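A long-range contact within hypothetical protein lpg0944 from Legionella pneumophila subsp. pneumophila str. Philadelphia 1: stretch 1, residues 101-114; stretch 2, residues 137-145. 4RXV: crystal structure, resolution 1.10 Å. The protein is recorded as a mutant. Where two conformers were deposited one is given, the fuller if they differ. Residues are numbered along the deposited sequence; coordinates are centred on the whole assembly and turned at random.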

# COMPACT_ATOMS: atom_id res chain seq x y z
N GLU A 101 -8.13 3.90 1.00
CA GLU A 101 -8.06 5.26 0.51
C GLU A 101 -6.60 5.74 0.54
O GLU A 101 -5.68 4.97 0.89
CB GLU A 101 -9.03 6.18 1.29
CG GLU A 101 -9.05 5.94 2.79
CD GLU A 101 -7.70 6.12 3.39
OE1 GLU A 101 -7.14 5.16 3.95
OE2 GLU A 101 -7.16 7.25 3.27
N CYS A 102 -6.37 6.98 0.15
CA CYS A 102 -5.03 7.48 -0.18
C CYS A 102 -4.04 7.42 0.97
O CYS A 102 -2.84 7.25 0.75
CB CYS A 102 -5.17 8.94 -0.66
SG CYS A 102 -3.76 9.67 -1.46
N SER A 103 -4.53 7.60 2.19
CA SER A 103 -3.67 7.58 3.36
C SER A 103 -3.24 6.17 3.77
O SER A 103 -2.06 5.89 3.82
CB SER A 103 -4.36 8.29 4.52
OG SER A 103 -4.39 9.67 4.26
N ASN A 104 -4.19 5.29 4.07
CA ASN A 104 -3.86 4.05 4.77
C ASN A 104 -3.62 2.87 3.86
O ASN A 104 -3.14 1.85 4.35
CB ASN A 104 -4.95 3.66 5.79
CG ASN A 104 -5.05 4.63 6.95
OD1 ASN A 104 -4.25 5.57 7.08
ND2 ASN A 104 -6.02 4.38 7.83
N PHE A 105 -3.93 2.94 2.56
CA PHE A 105 -3.85 1.75 1.74
C PHE A 105 -2.44 1.12 1.78
O PHE A 105 -2.30 -0.10 1.82
CB PHE A 105 -4.25 2.12 0.31
CG PHE A 105 -4.87 0.99 -0.52
CD1 PHE A 105 -4.76 -0.35 -0.21
CD2 PHE A 105 -5.59 1.33 -1.65
CE1 PHE A 105 -5.34 -1.32 -1.02
CE2 PHE A 105 -6.14 0.37 -2.48
CZ PHE A 105 -6.01 -0.95 -2.17
N ALA A 106 -1.40 1.95 1.76
CA ALA A 106 -0.03 1.48 1.76
C ALA A 106 0.26 0.53 2.92
O ALA A 106 1.14 -0.31 2.81
CB ALA A 106 0.93 2.64 1.76
N TYR A 107 -0.46 0.66 4.03
CA TYR A 107 -0.24 -0.17 5.20
C TYR A 107 -0.51 -1.64 4.86
O TYR A 107 0.13 -2.51 5.43
CB TYR A 107 -1.13 0.27 6.34
CG TYR A 107 -0.97 1.71 6.82
CD1 TYR A 107 0.06 2.54 6.40
CD2 TYR A 107 -1.91 2.24 7.68
CE1 TYR A 107 0.15 3.84 6.85
CE2 TYR A 107 -1.82 3.53 8.13
CZ TYR A 107 -0.79 4.33 7.70
OH TYR A 107 -0.67 5.63 8.14
N HIS A 108 -1.45 -1.89 3.95
CA HIS A 108 -1.76 -3.26 3.55
C HIS A 108 -0.52 -3.90 2.95
O HIS A 108 -0.13 -5.00 3.32
CB HIS A 108 -2.90 -3.22 2.54
CG HIS A 108 -3.46 -4.55 2.18
ND1 HIS A 108 -2.75 -5.50 1.48
CD2 HIS A 108 -4.69 -5.06 2.40
CE1 HIS A 108 -3.53 -6.55 1.31
NE2 HIS A 108 -4.71 -6.30 1.86
N SER A 109 0.08 -3.23 1.98
CA SER A 109 1.29 -3.75 1.34
C SER A 109 2.46 -3.85 2.29
O SER A 109 3.25 -4.81 2.17
CB SER A 109 1.69 -2.91 0.13
OG SER A 109 0.70 -2.92 -0.87
N ALA A 110 2.61 -2.92 3.22
CA ALA A 110 3.65 -3.06 4.24
C ALA A 110 3.47 -4.39 4.98
O ALA A 110 4.46 -5.10 5.22
CB ALA A 110 3.64 -1.89 5.19
N GLY A 111 2.24 -4.75 5.33
CA GLY A 111 1.98 -6.02 5.98
C GLY A 111 2.33 -7.21 5.12
O GLY A 111 2.98 -8.15 5.59
N VAL A 112 1.92 -7.19 3.86
CA VAL A 112 2.24 -8.27 2.93
C VAL A 112 3.75 -8.49 2.86
O VAL A 112 4.23 -9.62 2.87
CB VAL A 112 1.65 -7.97 1.54
CG1 VAL A 112 2.20 -8.90 0.48
CG2 VAL A 112 0.12 -8.01 1.58
N LEU A 113 4.50 -7.40 2.76
CA LEU A 113 5.94 -7.48 2.60
C LEU A 113 6.64 -7.89 3.89
O LEU A 113 7.57 -8.69 3.85
CB LEU A 113 6.46 -6.14 2.12
CG LEU A 113 5.91 -5.75 0.76
CD1 LEU A 113 6.18 -4.27 0.49
CD2 LEU A 113 6.38 -6.63 -0.35
N LEU A 114 6.19 -7.38 5.03
CA LEU A 114 6.76 -7.73 6.32
C LEU A 114 6.50 -9.20 6.66
O LEU A 114 7.19 -9.78 7.48
CB LEU A 114 6.22 -6.79 7.42
CG LEU A 114 6.85 -5.39 7.39
CD1 LEU A 114 6.01 -4.38 8.13
CD2 LEU A 114 8.25 -5.41 7.95
N TYR A 137 0.81 15.65 4.31
CA TYR A 137 1.23 14.62 3.38
C TYR A 137 0.00 13.77 3.06
O TYR A 137 -0.48 13.02 3.91
CB TYR A 137 2.35 13.79 3.99
CG TYR A 137 3.62 14.54 4.24
CD1 TYR A 137 4.61 14.67 3.26
CD2 TYR A 137 3.86 15.12 5.47
CE1 TYR A 137 5.80 15.36 3.52
CE2 TYR A 137 5.04 15.81 5.74
CZ TYR A 137 6.00 15.92 4.76
OH TYR A 137 7.18 16.60 5.02
N LEU A 138 -0.55 13.93 1.87
CA LEU A 138 -1.85 13.35 1.56
C LEU A 138 -1.84 11.84 1.35
O LEU A 138 -2.88 11.20 1.43
CB LEU A 138 -2.43 13.96 0.28
CG LEU A 138 -2.64 15.46 0.29
CD1 LEU A 138 -3.25 15.92 -1.02
CD2 LEU A 138 -3.53 15.87 1.45
N HIS A 139 -0.68 11.27 1.04
CA HIS A 139 -0.61 9.92 0.49
C HIS A 139 0.54 9.13 1.10
O HIS A 139 1.69 9.49 0.92
CB HIS A 139 -0.38 10.06 -0.99
CG HIS A 139 -0.28 8.77 -1.74
ND1 HIS A 139 -1.08 7.68 -1.46
CD2 HIS A 139 0.49 8.41 -2.78
CE1 HIS A 139 -0.78 6.70 -2.29
NE2 HIS A 139 0.16 7.12 -3.11
N ASN A 140 0.24 8.04 1.78
CA ASN A 140 1.30 7.20 2.31
C ASN A 140 1.72 6.17 1.27
O ASN A 140 0.91 5.72 0.45
CB ASN A 140 0.92 6.57 3.63
CG ASN A 140 0.65 7.63 4.69
OD1 ASN A 140 1.36 8.62 4.77
ND2 ASN A 140 -0.35 7.42 5.49
N ILE A 141 3.00 5.85 1.28
CA ILE A 141 3.62 4.93 0.34
C ILE A 141 4.52 3.99 1.11
O ILE A 141 5.16 4.39 2.08
CB ILE A 141 4.47 5.73 -0.72
CG1 ILE A 141 3.54 6.62 -1.55
CG2 ILE A 141 5.28 4.80 -1.58
CD1 ILE A 141 4.30 7.57 -2.48
N THR A 142 4.61 2.74 0.68
CA THR A 142 5.52 1.76 1.26
C THR A 142 6.77 1.67 0.43
O THR A 142 6.71 1.70 -0.80
CB THR A 142 4.78 0.44 1.47
OG1 THR A 142 3.82 0.67 2.49
CG2 THR A 142 5.68 -0.71 1.88
N LEU A 143 7.91 1.54 1.11
CA LEU A 143 9.21 1.37 0.46
C LEU A 143 9.86 0.07 0.88
O LEU A 143 9.77 -0.35 2.03
CB LEU A 143 10.19 2.49 0.79
CG LEU A 143 9.73 3.92 0.54
CD1 LEU A 143 10.82 4.89 1.03
CD2 LEU A 143 9.40 4.14 -0.91
N LEU A 144 10.56 -0.52 -0.08
CA LEU A 144 11.55 -1.56 0.17
C LEU A 144 12.93 -0.96 -0.03
O LEU A 144 13.23 -0.48 -1.11
CB LEU A 144 11.36 -2.73 -0.79
CG LEU A 144 10.06 -3.52 -0.58
CD1 LEU A 144 9.68 -4.28 -1.84
CD2 LEU A 144 10.21 -4.48 0.57
N VAL A 145 13.73 -0.90 1.03
CA VAL A 145 15.07 -0.33 0.92
C VAL A 145 16.10 -1.43 1.14
O VAL A 145 15.91 -2.30 1.96
CB VAL A 145 15.30 0.85 1.91
CG1 VAL A 145 14.36 2.02 1.55
CG2 VAL A 145 15.13 0.43 3.35
O HOH W 1 -1.58 4.69 0.66
O HOH W 2 -2.83 11.88 4.77

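The carbonyl oxygen of Cys-102 is unusually crowded: His-139, whose ring NH can donate in its own plane, sends ND1 to Cys-102 O over 2.9 Å in a nearly straight hydrogen bond, Asn-140 N adds a weak one to the same oxygen at 3.3 Å, and water 1 lies 2.9 Å from Cys-102 O. Cys-102 O takes no helical bond from Ala-106 N, which bonds water 1 instead, and it accepts from the strand. The Cys-102 sulfur also lies obliquely against the imidazole, with SG 4.0 Å from the ring centroid of His-139.

Helix and strand run nearly parallel, 15° apart, with axes approaching to 7.0 Å. Asn-140 and Thr-142, alternate residues of the strand, both point toward the first stretch and supply polar groups to its backbone. Asn-140 has an amide NH2 suited to a carbonyl, ND2 donating to Ser-103 O at 2.8 Å. Thr-142 offers a hydroxyl, OG1 donating to Ala-106 O at 2.9 Å, and a methyl for Leu-113.

Ala-106 suits the close approach: its small CB sits 3.8 Å from Ile-141 CA, almost against the strand backbone. Beside it, water 1 also hydrogen-bonds Asn-140 O. Farther along, branched apolar ends meet, Leu-113 CD1 lying 3.9 Å from Thr-142 CG2 and 4.0 Å from Leu-144 CD2.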